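Local coordinates for protein Rho guanyl nucleotide exchange factor (Rom2), putative (Aspergillus fumigatus Af293, PDB 5O51) that probably acts, as a whole protein, as a guanyl-nucleotide exchange factor for Rho-type GTPases, the piece described here being its beta-propeller CNH domain, at residues Lys55-Leu60 against Leu93-Gly98; Pro89-Glu94 against Ser101-Pro106. One frame throughout, in Å; residues are numbered along the deposited sequence.

Contact 1 of 2, residues Lys55-Leu60 against Leu93-Gly98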
# COMPACT_ATOMS: atom_id res chain seq x y z
N LYS A 55 6.48 -2.39 -25.74
CA LYS A 55 5.86 -1.33 -24.93
C LYS A 55 4.86 -1.99 -24.04
O LYS A 55 4.33 -2.99 -24.42
CB LYS A 55 5.12 -0.34 -25.87
CG LYS A 55 6.02 0.17 -26.96
CD LYS A 55 5.47 1.38 -27.69
CE LYS A 55 6.42 1.69 -28.84
NZ LYS A 55 5.99 2.95 -29.50
N PRO A 56 4.55 -1.41 -22.86
CA PRO A 56 3.36 -1.90 -22.16
C PRO A 56 2.13 -1.88 -23.13
O PRO A 56 2.06 -0.99 -23.96
CB PRO A 56 3.17 -0.89 -21.04
CG PRO A 56 4.50 -0.27 -20.86
CD PRO A 56 5.17 -0.28 -22.17
N ARG A 57 1.17 -2.76 -22.96
CA ARG A 57 -0.07 -2.74 -23.81
C ARG A 57 -1.34 -2.51 -23.02
O ARG A 57 -1.45 -2.94 -21.88
CB ARG A 57 -0.21 -4.04 -24.62
CG ARG A 57 -0.04 -5.32 -23.87
CD ARG A 57 -0.35 -6.55 -24.78
NE ARG A 57 -0.69 -7.66 -23.90
CZ ARG A 57 -1.91 -7.99 -23.50
NH1 ARG A 57 -2.98 -7.45 -24.05
NH2 ARG A 57 -2.07 -8.95 -22.60
N ARG A 58 -2.25 -1.79 -23.61
CA ARG A 58 -3.46 -1.38 -22.95
C ARG A 58 -4.31 -2.61 -22.86
O ARG A 58 -4.48 -3.34 -23.87
CB ARG A 58 -4.17 -0.29 -23.76
CG ARG A 58 -5.61 -0.01 -23.36
CD ARG A 58 -6.18 1.13 -24.22
NE ARG A 58 -5.62 2.43 -23.87
CZ ARG A 58 -6.08 3.26 -22.94
NH1 ARG A 58 -7.15 2.95 -22.23
NH2 ARG A 58 -5.44 4.43 -22.68
N VAL A 59 -4.87 -2.84 -21.68
CA VAL A 59 -5.72 -4.02 -21.46
C VAL A 59 -7.10 -3.70 -20.97
O VAL A 59 -8.02 -4.49 -21.20
CB VAL A 59 -5.18 -5.08 -20.47
CG1 VAL A 59 -4.02 -5.81 -21.11
CG2 VAL A 59 -4.85 -4.50 -19.05
N LEU A 60 -7.24 -2.63 -20.22
CA LEU A 60 -8.58 -2.23 -19.81
C LEU A 60 -8.72 -0.73 -19.97
O LEU A 60 -7.75 0.02 -19.68
CB LEU A 60 -8.88 -2.62 -18.39
CG LEU A 60 -9.04 -4.11 -18.16
CD1 LEU A 60 -8.86 -4.48 -16.68
CD2 LEU A 60 -10.35 -4.59 -18.73
N LEU A 93 -6.52 -10.02 -18.54
CA LEU A 93 -5.18 -9.62 -18.90
C LEU A 93 -4.59 -10.41 -20.07
O LEU A 93 -3.58 -9.99 -20.58
CB LEU A 93 -4.27 -9.75 -17.70
CG LEU A 93 -4.69 -8.93 -16.47
CD1 LEU A 93 -3.96 -9.37 -15.23
CD2 LEU A 93 -4.41 -7.46 -16.62
N GLU A 94 -5.21 -11.51 -20.52
CA GLU A 94 -4.61 -12.36 -21.59
C GLU A 94 -4.46 -11.62 -22.93
O GLU A 94 -5.29 -10.79 -23.28
CB GLU A 94 -5.44 -13.61 -21.92
CG GLU A 94 -5.87 -14.57 -20.81
CD GLU A 94 -4.76 -15.10 -19.96
OE1 GLU A 94 -3.59 -15.03 -20.39
OE2 GLU A 94 -5.08 -15.63 -18.85
N LEU A 95 -3.44 -12.01 -23.69
CA LEU A 95 -3.25 -11.57 -25.09
C LEU A 95 -4.44 -12.00 -25.97
O LEU A 95 -5.04 -11.17 -26.66
CB LEU A 95 -1.94 -12.14 -25.63
CG LEU A 95 -1.27 -11.58 -26.88
CD1 LEU A 95 -1.23 -10.05 -26.90
CD2 LEU A 95 0.13 -12.19 -26.93
N ALA A 96 -4.79 -13.29 -25.88
CA ALA A 96 -5.96 -13.89 -26.55
C ALA A 96 -7.31 -13.14 -26.40
O ALA A 96 -8.16 -13.29 -27.29
CB ALA A 96 -6.12 -15.34 -26.10
N GLU A 97 -7.53 -12.36 -25.33
CA GLU A 97 -8.79 -11.60 -25.14
C GLU A 97 -8.88 -10.32 -25.98
O GLU A 97 -7.95 -9.51 -25.99
CB GLU A 97 -9.04 -11.19 -23.68
CG GLU A 97 -9.32 -12.31 -22.69
CD GLU A 97 -10.39 -13.28 -23.16
OE1 GLU A 97 -11.59 -12.91 -23.20
OE2 GLU A 97 -10.01 -14.43 -23.48
N GLY A 98 -10.03 -10.14 -26.64
CA GLY A 98 -10.34 -8.93 -27.42
C GLY A 98 -11.15 -7.88 -26.67
O GLY A 98 -11.69 -8.13 -25.57

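Contact 2 of 2, residues Pro89-Glu94 against Ser101-Pro106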
# COMPACT_ATOMS: atom_id res chain seq x y z
N PRO A 89 -11.96 -10.86 -13.77
CA PRO A 89 -11.16 -12.07 -13.75
C PRO A 89 -9.77 -11.84 -14.38
O PRO A 89 -9.60 -11.02 -15.28
CB PRO A 89 -11.99 -13.07 -14.59
CG PRO A 89 -12.84 -12.25 -15.48
CD PRO A 89 -13.00 -10.88 -14.82
N MET A 90 -8.80 -12.59 -13.89
CA MET A 90 -7.41 -12.44 -14.37
C MET A 90 -7.22 -12.73 -15.84
O MET A 90 -6.29 -12.22 -16.48
CB MET A 90 -6.45 -13.34 -13.56
CG MET A 90 -5.10 -12.68 -13.36
SD MET A 90 -5.14 -11.51 -11.97
CE MET A 90 -4.88 -12.72 -10.68
N GLU A 91 -8.08 -13.56 -16.40
CA GLU A 91 -8.04 -13.73 -17.85
C GLU A 91 -8.28 -12.41 -18.64
O GLU A 91 -7.78 -12.30 -19.77
CB GLU A 91 -8.95 -14.88 -18.31
CG GLU A 91 -10.41 -14.71 -17.95
CD GLU A 91 -11.28 -15.95 -18.19
OE1 GLU A 91 -10.82 -16.90 -18.88
OE2 GLU A 91 -12.44 -15.95 -17.69
N ALA A 92 -8.95 -11.39 -18.06
CA ALA A 92 -8.96 -10.04 -18.67
C ALA A 92 -7.59 -9.54 -19.17
O ALA A 92 -7.50 -8.68 -20.08
CB ALA A 92 -9.48 -8.99 -17.69
N LEU A 93 -6.52 -10.02 -18.54
CA LEU A 93 -5.18 -9.62 -18.90
C LEU A 93 -4.59 -10.41 -20.07
O LEU A 93 -3.58 -9.99 -20.58
CB LEU A 93 -4.27 -9.75 -17.70
CG LEU A 93 -4.69 -8.93 -16.47
CD1 LEU A 93 -3.96 -9.37 -15.23
CD2 LEU A 93 -4.41 -7.46 -16.62
N GLU A 94 -5.21 -11.51 -20.52
CA GLU A 94 -4.61 -12.36 -21.59
C GLU A 94 -4.46 -11.62 -22.93
O GLU A 94 -5.29 -10.79 -23.28
CB GLU A 94 -5.44 -13.61 -21.92
CG GLU A 94 -5.87 -14.57 -20.81
CD GLU A 94 -4.76 -15.10 -19.96
OE1 GLU A 94 -3.59 -15.03 -20.39
OE2 GLU A 94 -5.08 -15.63 -18.85
N SER A 101 -14.70 -8.69 -25.20
CA SER A 101 -14.88 -10.00 -24.52
C SER A 101 -15.41 -9.84 -23.08
O SER A 101 -15.10 -8.88 -22.37
CB SER A 101 -13.58 -10.82 -24.48
OG SER A 101 -12.72 -10.33 -23.48
N VAL A 102 -16.24 -10.80 -22.68
CA VAL A 102 -16.87 -10.79 -21.36
C VAL A 102 -15.86 -10.82 -20.16
O VAL A 102 -16.20 -10.32 -19.09
CB VAL A 102 -17.94 -11.92 -21.26
CG1 VAL A 102 -17.30 -13.32 -21.36
CG2 VAL A 102 -18.79 -11.75 -19.99
N ALA A 103 -14.66 -11.36 -20.35
CA ALA A 103 -13.57 -11.25 -19.35
C ALA A 103 -13.15 -9.81 -18.95
O ALA A 103 -12.75 -9.59 -17.81
CB ALA A 103 -12.35 -12.02 -19.82
N LYS A 104 -13.25 -8.84 -19.86
CA LYS A 104 -12.98 -7.43 -19.52
C LYS A 104 -14.19 -6.74 -18.93
O LYS A 104 -14.16 -5.54 -18.72
CB LYS A 104 -12.44 -6.66 -20.72
CG LYS A 104 -11.18 -7.31 -21.30
CD LYS A 104 -10.58 -6.49 -22.40
CE LYS A 104 -9.40 -7.20 -23.07
NZ LYS A 104 -8.18 -6.93 -22.26
N ARG A 105 -15.24 -7.48 -18.60
CA ARG A 105 -16.41 -6.84 -17.90
C ARG A 105 -16.20 -6.64 -16.38
O ARG A 105 -15.82 -7.58 -15.70
CB ARG A 105 -17.68 -7.67 -18.14
CG ARG A 105 -18.98 -6.86 -18.05
CD ARG A 105 -20.10 -7.53 -18.85
NE ARG A 105 -19.83 -7.51 -20.29
CZ ARG A 105 -20.60 -8.08 -21.22
NH1 ARG A 105 -21.71 -8.73 -20.87
NH2 ARG A 105 -20.25 -7.99 -22.51
N PRO A 106 -16.41 -5.43 -15.86
CA PRO A 106 -16.23 -5.31 -14.41
C PRO A 106 -17.38 -5.82 -13.60
O PRO A 106 -18.49 -5.69 -14.02
CB PRO A 106 -16.09 -3.80 -14.17
CG PRO A 106 -16.75 -3.18 -15.37
CD PRO A 106 -16.36 -4.10 -16.51

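Contact 1 of 2, residues Lys55-Leu60 against Leu93-Gly98
Arg57 reaches across to the backbone of Leu93, its NH2 lying 2.7 Å from Leu93 O. The carbonyl oxygen sits at the edge of the guanidinium, in its plane, yet the N-H points well off the line, at 130°, and the hydrogen bond is weak. One face of the same guanidinium is covered by Leu95, whose CD1 stands 3.8 Å above the plane, offset toward the rim; the two side chains cross at about a right angle, with CD1 3.9 Å from Arg57 NE. Arg57 CG stands between the backbone N and the carbonyl carbon (chi1 48°), and from CG the chain runs extended to NE. Beside the Arg57 contact, Val59 and Leu93 meet through single methyl groups, Val59 CG2 and Leu93 CD2 being 3.9 Å apart.

Strand 57-61 is the outermost strand of a four-stranded antiparallel blade, and residues 93-98 belong to the long excursion between strands 84-89 and 107-110 of the next blade, so the contact is a seam between consecutive blades of the propeller at its outer rim.

Further out, the backbone of Arg57 is hydrogen-bonded to that of Ile44 in strand 41-46, and its side chain also packs on Ile44. Val59 and Leu60 both face Ile42 in a classic beta bulge. The carboxylate of Glu94 carries the opposite charge to the guanidinium but stays apart from it, with Glu94 OE1 6.6 Å from Arg57 NH2.

Contact 2 of 2, residues Pro89-Glu94 against Ser101-Pro106
Ala103 and Ala92 bring the two backbones together, their CA atoms only 4.8 Å apart, and with Lys104 they account for most of the buried surface. The CB of Ala103 points toward residues 89-94 and lies 3.8 Å from Glu91 CG, which stands between its own backbone N and carbonyl carbon (chi1 60°). The carbonyl oxygen of Ala103 is pressed on by carbon atoms of two residues: Ala92 CB is 3.3 Å from Ala103 O, and Pro89 CD approaches Ala103 O equally closely, so that the proline ring packs beside the peptide. Small side chains at both alanines permit this close approach.

Lys104 starts away from the opposite segment but returns to it. Its chain is extended through CE and then bends at chi4 (-84°), which places NZ 2.9 Å from Ala92 O. The ammonium lies nearly along the C=O axis, with a C=O...N angle of 162°. NZ also donates to Val59 O, its stronger partner, so one ammonium bonds to a carbonyl of its own connection and to one of the edge strand 57-61 of the preceding blade.

Each segment contains a short 3-10 turn, 90-93 and 102-104: Leu93 N bonds to Met90 O on one side, and Lys104 N to Ser101 O on the other. The two turns, packed against each other, lie within the long connection between strands 84-89 and 107-110, the third and fourth strands of a four-stranded antiparallel blade of the propeller.

In the fold
Contacts 1 and 2 are adjoining parts of one structure at the propeller's periphery; their centres lie 9 Å apart, and the two contacts share Leu93 and Glu94. Contact 2 closes the excursion between strands 84-89 and 107-110 upon itself, while contact 1 sets that excursion against the edge strand of the preceding blade. Lys104 joins them directly: its NZ is 2.7 Å from Val59 O, and its CB packs 3.5 Å from Leu60 CD2. Gly98 O also lies 3.5 Å from Lys104 CE. Both contacts lie about 24 to 25 Å from the centre of the chain, measured from their own centres.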